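PDB 6GIO: amino acid amide racemase, which binds pyridoxal-5'-phosphate and belongs to the class-III aminotransferase family of PLP-dependent enzymes. Local coordinates for residues D117-V120 / R121-A125; G148-H152 / T153-H157. One frame throughout, in Å; residues are numbered along the deposited sequence.

Interaction 1: residues D117-V120 / R121-A125; sequences DCAV and RVLTA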
ATOM      1  N   ASP C 117      -2.478  -2.055  -9.727  1.00 22.48           N
ATOM      2  CA  ASP C 117      -1.324  -1.423 -10.351  1.00 24.00           C
ATOM      3  C   ASP C 117      -0.320  -2.508 -10.788  1.00 23.03           C
ATOM      4  O   ASP C 117       0.190  -2.500 -11.909  1.00 21.67           O
ATOM      5  CB  ASP C 117      -0.687  -0.434  -9.395  1.00 26.77           C
ATOM      6  CG  ASP C 117       0.340   0.440 -10.079  1.00 30.42           C
ATOM      7  OD1 ASP C 117       0.308   0.587 -11.317  1.00 36.25           O
ATOM      8  OD2 ASP C 117       1.190   0.991  -9.388  1.00 34.00           O
ATOM      9  N   CYS C 118      -0.071  -3.440  -9.880  1.00 22.98           N
ATOM     10  CA  CYS C 118       0.713  -4.616 -10.157  1.00 23.50           C
ATOM     11  C   CYS C 118       0.175  -5.322 -11.377  1.00 23.48           C
ATOM     12  O   CYS C 118       0.915  -5.580 -12.336  1.00 21.23           O
ATOM     13  CB  CYS C 118       0.718  -5.577  -8.946  1.00 22.76           C
ATOM     14  SG  CYS C 118       1.634  -7.112  -9.323  1.00 23.84           S
ATOM     15  N   ALA C 119      -1.127  -5.626 -11.352  1.00 22.43           N
ATOM     16  CA  ALA C 119      -1.741  -6.386 -12.428  1.00 21.61           C
ATOM     17  C   ALA C 119      -1.483  -5.681 -13.737  1.00 22.49           C
ATOM     18  O   ALA C 119      -0.984  -6.313 -14.656  1.00 21.06           O
ATOM     19  CB  ALA C 119      -3.252  -6.583 -12.203  1.00 21.15           C
ATOM     20  N   VAL C 120      -1.788  -4.382 -13.832  1.00 22.20           N
ATOM     21  CA  VAL C 120      -1.593  -3.698 -15.119  1.00 25.49           C
ATOM     22  C   VAL C 120      -0.131  -3.663 -15.576  1.00 26.28           C
ATOM     23  O   VAL C 120       0.169  -3.917 -16.771  1.00 26.80           O
ATOM     24  CB  VAL C 120      -2.221  -2.266 -15.207  1.00 28.58           C
ATOM     25  CG1 VAL C 120      -1.607  -1.283 -14.225  1.00 30.87           C
ATOM     26  CG2 VAL C 120      -2.055  -1.735 -16.620  1.00 27.31           C
ATOM     27  N   ARG C 121       0.774  -3.405 -14.638  1.00 25.06           N
ATOM     28  CA  ARG C 121       2.216  -3.351 -14.976  1.00 25.23           C
ATOM     29  C   ARG C 121       2.700  -4.712 -15.502  1.00 24.54           C
ATOM     30  O   ARG C 121       3.337  -4.746 -16.522  1.00 23.73           O
ATOM     31  CB  ARG C 121       3.024  -2.983 -13.733  1.00 25.88           C
ATOM     32  CG  ARG C 121       2.812  -1.565 -13.231  1.00 27.95           C
ATOM     33  CD  ARG C 121       3.926  -1.125 -12.308  1.00 29.30           C
ATOM     34  NE  ARG C 121       5.241  -1.346 -12.853  1.00 29.24           N
ATOM     35  CZ  ARG C 121       6.270  -1.828 -12.188  1.00 30.19           C
ATOM     36  NH1 ARG C 121       6.320  -1.743 -10.870  1.00 30.88           N
ATOM     37  NH2 ARG C 121       7.236  -2.423 -12.851  1.00 32.40           N
ATOM     38  N   VAL C 122       2.310  -5.802 -14.862  1.00 22.90           N
ATOM     39  CA  VAL C 122       2.884  -7.101 -15.213  1.00 24.13           C
ATOM     40  C   VAL C 122       2.163  -7.729 -16.384  1.00 23.40           C
ATOM     41  O   VAL C 122       2.752  -8.492 -17.174  1.00 22.36           O
ATOM     42  CB  VAL C 122       2.929  -8.050 -13.983  1.00 24.64           C
ATOM     43  CG1 VAL C 122       1.548  -8.528 -13.590  1.00 23.49           C
ATOM     44  CG2 VAL C 122       3.878  -9.217 -14.235  1.00 25.94           C
ATOM     45  N   LEU C 123       0.877  -7.438 -16.502  1.00 24.35           N
ATOM     46  CA  LEU C 123       0.125  -7.956 -17.676  1.00 25.21           C
ATOM     47  C   LEU C 123       0.648  -7.365 -19.001  1.00 23.92           C
ATOM     48  O   LEU C 123       0.897  -8.100 -19.982  1.00 22.31           O
ATOM     49  CB  LEU C 123      -1.352  -7.705 -17.522  1.00 24.89           C
ATOM     50  CG  LEU C 123      -2.124  -8.531 -16.504  1.00 23.99           C
ATOM     51  CD1 LEU C 123      -3.413  -7.790 -16.152  1.00 23.00           C
ATOM     52  CD2 LEU C 123      -2.434  -9.906 -17.052  1.00 25.09           C
ATOM     53  N   THR C 124       0.849  -6.057 -19.025  1.00 23.39           N
ATOM     54  CA  THR C 124       1.330  -5.405 -20.258  1.00 25.04           C
ATOM     55  C   THR C 124       2.744  -5.898 -20.574  1.00 25.58           C
ATOM     56  O   THR C 124       3.024  -6.283 -21.716  1.00 25.93           O
ATOM     57  CB  THR C 124       1.276  -3.899 -20.146  1.00 24.49           C
ATOM     58  OG1 THR C 124       1.880  -3.514 -18.923  1.00 25.96           O
ATOM     59  CG2 THR C 124      -0.157  -3.434 -20.129  1.00 26.35           C
ATOM     60  N   ALA C 125       3.591  -5.977 -19.546  1.00 24.62           N
ATOM     61  CA  ALA C 125       4.985  -6.368 -19.732  1.00 24.56           C
ATOM     62  C   ALA C 125       5.063  -7.811 -20.195  1.00 25.22           C
ATOM     63  O   ALA C 125       5.773  -8.085 -21.131  1.00 25.88           O
ATOM     64  CB  ALA C 125       5.804  -6.166 -18.454  1.00 24.38           C
TER
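Val120 O is approached by two groups of Thr124: the backbone N at 3.2 Å in a straight i to i+4 bond (N-H...O 166°), and the hydroxyl OG1 at 2.8 Å. The hydroxyl bond is not settled, since the same proton could go to Arg121 O, 3.1 Å from Thr124 OG1. A chi1 of 49° sets OG1 between its own backbone N and carbonyl carbon, folded back over the preceding turn where both oxygens lie. On another flank Ala119 CB meets Leu123 CD1 at 4.1 Å, and these two side chains pack on Phe203 and Met262 of the central sheet. Asp117 and Arg121 lie one turn apart without a salt bridge: Asp117 OD1 is 5.5 Å from Arg121 NE, and the carboxylate and guanidinium planes stand 66° apart. Their polar ends go elsewhere, Asp117 OD1 to Thr144 of the second subunit and Arg121 NH2 to Phe291 O, with the guanidinium also in a cation-pi contact with the Phe291 ring. This is regular alpha-helical i to i+4 packing in helix 112-127, which lies between the sheet and the subunit interface in the PLP-binding domain of this aminotransferase-like fold.

Interaction 2: residues G148-H152 / T153-H157; sequences GISGH and TAMTH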
ATOM      1  N   GLY C 148      -5.624   4.747 -13.464  1.00 31.32           N
ATOM      2  CA  GLY C 148      -5.465   4.849 -14.916  1.00 30.18           C
ATOM      3  C   GLY C 148      -6.327   3.924 -15.761  1.00 28.24           C
ATOM      4  O   GLY C 148      -6.634   4.238 -16.915  1.00 26.03           O
ATOM      5  N   ILE C 149      -6.692   2.778 -15.210  1.00 27.95           N
ATOM      6  CA  ILE C 149      -7.549   1.821 -15.935  1.00 29.35           C
ATOM      7  C   ILE C 149      -8.984   1.854 -15.396  1.00 28.78           C
ATOM      8  O   ILE C 149      -9.808   1.057 -15.787  1.00 27.72           O
ATOM      9  CB  ILE C 149      -6.967   0.397 -15.896  1.00 28.53           C
ATOM     10  CG1 ILE C 149      -6.796  -0.081 -14.453  1.00 30.10           C
ATOM     11  CG2 ILE C 149      -5.643   0.352 -16.633  1.00 28.74           C
ATOM     12  CD1 ILE C 149      -6.875  -1.579 -14.308  1.00 28.76           C
ATOM     13  N   SER C 150      -9.277   2.800 -14.508  1.00 27.82           N
ATOM     14  CA  SER C 150     -10.582   2.900 -13.908  1.00 29.52           C
ATOM     15  C   SER C 150     -11.514   3.794 -14.724  1.00 30.91           C
ATOM     16  O   SER C 150     -11.062   4.698 -15.403  1.00 30.16           O
ATOM     17  CB  SER C 150     -10.445   3.441 -12.492  1.00 30.76           C
ATOM     18  OG  SER C 150      -9.756   2.489 -11.679  1.00 32.00           O
ATOM     19  N   GLY C 151     -12.820   3.541 -14.662  1.00 30.85           N
ATOM     20  CA  GLY C 151     -13.778   4.385 -15.373  1.00 30.34           C
ATOM     21  C   GLY C 151     -14.683   5.257 -14.519  1.00 29.80           C
ATOM     22  O   GLY C 151     -15.644   5.823 -15.029  1.00 28.95           O
ATOM     23  N   HIS C 152     -14.401   5.398 -13.238  1.00 33.09           N
ATOM     24  CA  HIS C 152     -15.396   6.038 -12.359  1.00 37.75           C
ATOM     25  C   HIS C 152     -15.298   7.562 -12.463  1.00 36.98           C
ATOM     26  O   HIS C 152     -14.215   8.115 -12.634  1.00 34.37           O
ATOM     27  CB  HIS C 152     -15.273   5.545 -10.897  1.00 40.33           C
ATOM     28  CG  HIS C 152     -16.458   5.882 -10.024  1.00 43.59           C
ATOM     29  ND1 HIS C 152     -16.577   7.084  -9.352  1.00 40.78           N
ATOM     30  CD2 HIS C 152     -17.551   5.154  -9.676  1.00 43.54           C
ATOM     31  CE1 HIS C 152     -17.698   7.094  -8.653  1.00 41.90           C
ATOM     32  NE2 HIS C 152     -18.305   5.933  -8.823  1.00 44.27           N
ATOM     33  N   THR C 153     -16.449   8.212 -12.328  1.00 36.90           N
ATOM     34  CA  THR C 153     -16.574   9.670 -12.370  1.00 39.00           C
ATOM     35  C   THR C 153     -15.749  10.415 -11.317  1.00 37.50           C
ATOM     36  O   THR C 153     -15.404  11.546 -11.533  1.00 38.62           O
ATOM     37  CB  THR C 153     -18.052  10.117 -12.231  1.00 42.44           C
ATOM     38  OG1 THR C 153     -18.565   9.698 -10.966  1.00 47.49           O
ATOM     39  CG2 THR C 153     -18.896   9.497 -13.312  1.00 43.00           C
ATOM     40  N   ALA C 154     -15.416   9.798 -10.192  1.00 38.25           N
ATOM     41  CA  ALA C 154     -14.614  10.489  -9.175  1.00 38.89           C
ATOM     42  C   ALA C 154     -13.163  10.735  -9.627  1.00 41.31           C
ATOM     43  O   ALA C 154     -12.513  11.638  -9.105  1.00 43.52           O
ATOM     44  CB  ALA C 154     -14.636   9.724  -7.867  1.00 39.05           C
ATOM     45  N   MET C 155     -12.668   9.953 -10.598  1.00 43.04           N
ATOM     46  CA  MET C 155     -11.288  10.091 -11.103  1.00 44.01           C
ATOM     47  C   MET C 155     -11.149  10.718 -12.519  1.00 41.05           C
ATOM     48  O   MET C 155     -10.087  10.664 -13.161  1.00 32.17           O
ATOM     49  CB  MET C 155     -10.597   8.738 -11.020  1.00 52.77           C
ATOM     50  CG  MET C 155     -10.608   8.187  -9.585  1.00 62.16           C
ATOM     51  SD  MET C 155     -10.951   6.422  -9.371  1.00 78.10           S
ATOM     52  CE  MET C 155     -11.885   6.039 -10.856  1.00 67.69           C
ATOM     53  N   THR C 156     -12.196  11.395 -12.978  1.00 39.71           N
ATOM     54  CA  THR C 156     -12.136  12.087 -14.275  1.00 37.42           C
ATOM     55  C   THR C 156     -11.337  13.403 -14.180  1.00 37.36           C
ATOM     56  O   THR C 156     -11.203  14.128 -15.169  1.00 34.59           O
ATOM     57  CB  THR C 156     -13.548  12.394 -14.802  1.00 37.21           C
ATOM     58  OG1 THR C 156     -14.250  13.216 -13.852  1.00 35.48           O
ATOM     59  CG2 THR C 156     -14.326  11.096 -15.055  1.00 35.48           C
ATOM     60  N   HIS C 157     -10.826  13.729 -12.989  1.00 34.04           N
ATOM     61  CA  HIS C 157      -9.886  14.839 -12.867  1.00 35.41           C
ATOM     62  C   HIS C 157      -8.543  14.532 -13.579  1.00 33.18           C
ATOM     63  O   HIS C 157      -7.769  15.436 -13.795  1.00 32.90           O
ATOM     64  CB  HIS C 157      -9.662  15.218 -11.387  1.00 35.38           C
ATOM     65  CG  HIS C 157      -9.390  14.046 -10.502  1.00 35.07           C
ATOM     66  ND1 HIS C 157      -8.328  13.181 -10.707  1.00 32.88           N
ATOM     67  CD2 HIS C 157     -10.053  13.585  -9.415  1.00 35.68           C
ATOM     68  CE1 HIS C 157      -8.365  12.233  -9.786  1.00 36.11           C
ATOM     69  NE2 HIS C 157      -9.401  12.453  -8.993  1.00 32.80           N
TER
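With chi1 of His152 at -165°, CG lies anti to the backbone N and beside the carbonyl carbon, which swings the imidazole forward along the chain; Met155, bent at chi2 and chi3, curls back so that its methyl returns to the same residue. The ring atom ND1 accepts a hydrogen bond from Ala154 N at 3.1 Å, nearly straight at the hydrogen (167°). The donor lies at the ring edge, although 21° out of the ring plane. Because ND1 accepts, the proton of a neutral ring would be expected on NE2, which agrees with the hydrogen bond of NE2 to Asp210 O; the imidazole is thus held at both nitrogens. On the backbone of the same residue, His152 O accepts from Met155 N at 3.1 Å, an i to i+3 bond. One turn is therefore gripped by side chain and backbone of the same residue. Met155 CE ends against two methylene carbons, 3.4 Å from His152 CB and 3.4 Å from Ser150 CB, the latter tighter than usual van der Waals contact. Ser150 OG meanwhile bonds to Ser146 O and to the backbone N of His140, a residue of the PLP pocket. Farther along, Thr156 OG1 donates to Thr153 O at 3.1 Å. The histidine ring takes the N-H of the second residue of the short 3-10 segment 153-154, within the loop that follows helix 144-147 beside the cofactor site.

Overall arrangement
Interaction 1 is buried within helix 112-127, whereas interaction 2 lies in the loop between helix 144-147 and strand 164-167 and is only partly buried, with Thr153, Ala154 and Thr156 exposed. Their centres are 18 Å apart, yet they meet where Val120 CG2 packs on Ile149 CG2 at 4.2 Å. Repeating i to i+4 backbone bonds dominate the helix; in the loop, one imidazole nitrogen and one i to i+3 bond shape a short turn that includes the 3-10 segment 153-154. Both reach the subunit interface: Cys118 and Val122 of 117-125 pack on Ile18 of the second subunit, and His157 of 148-157 packs on Arg121 and Phe291 of that subunit.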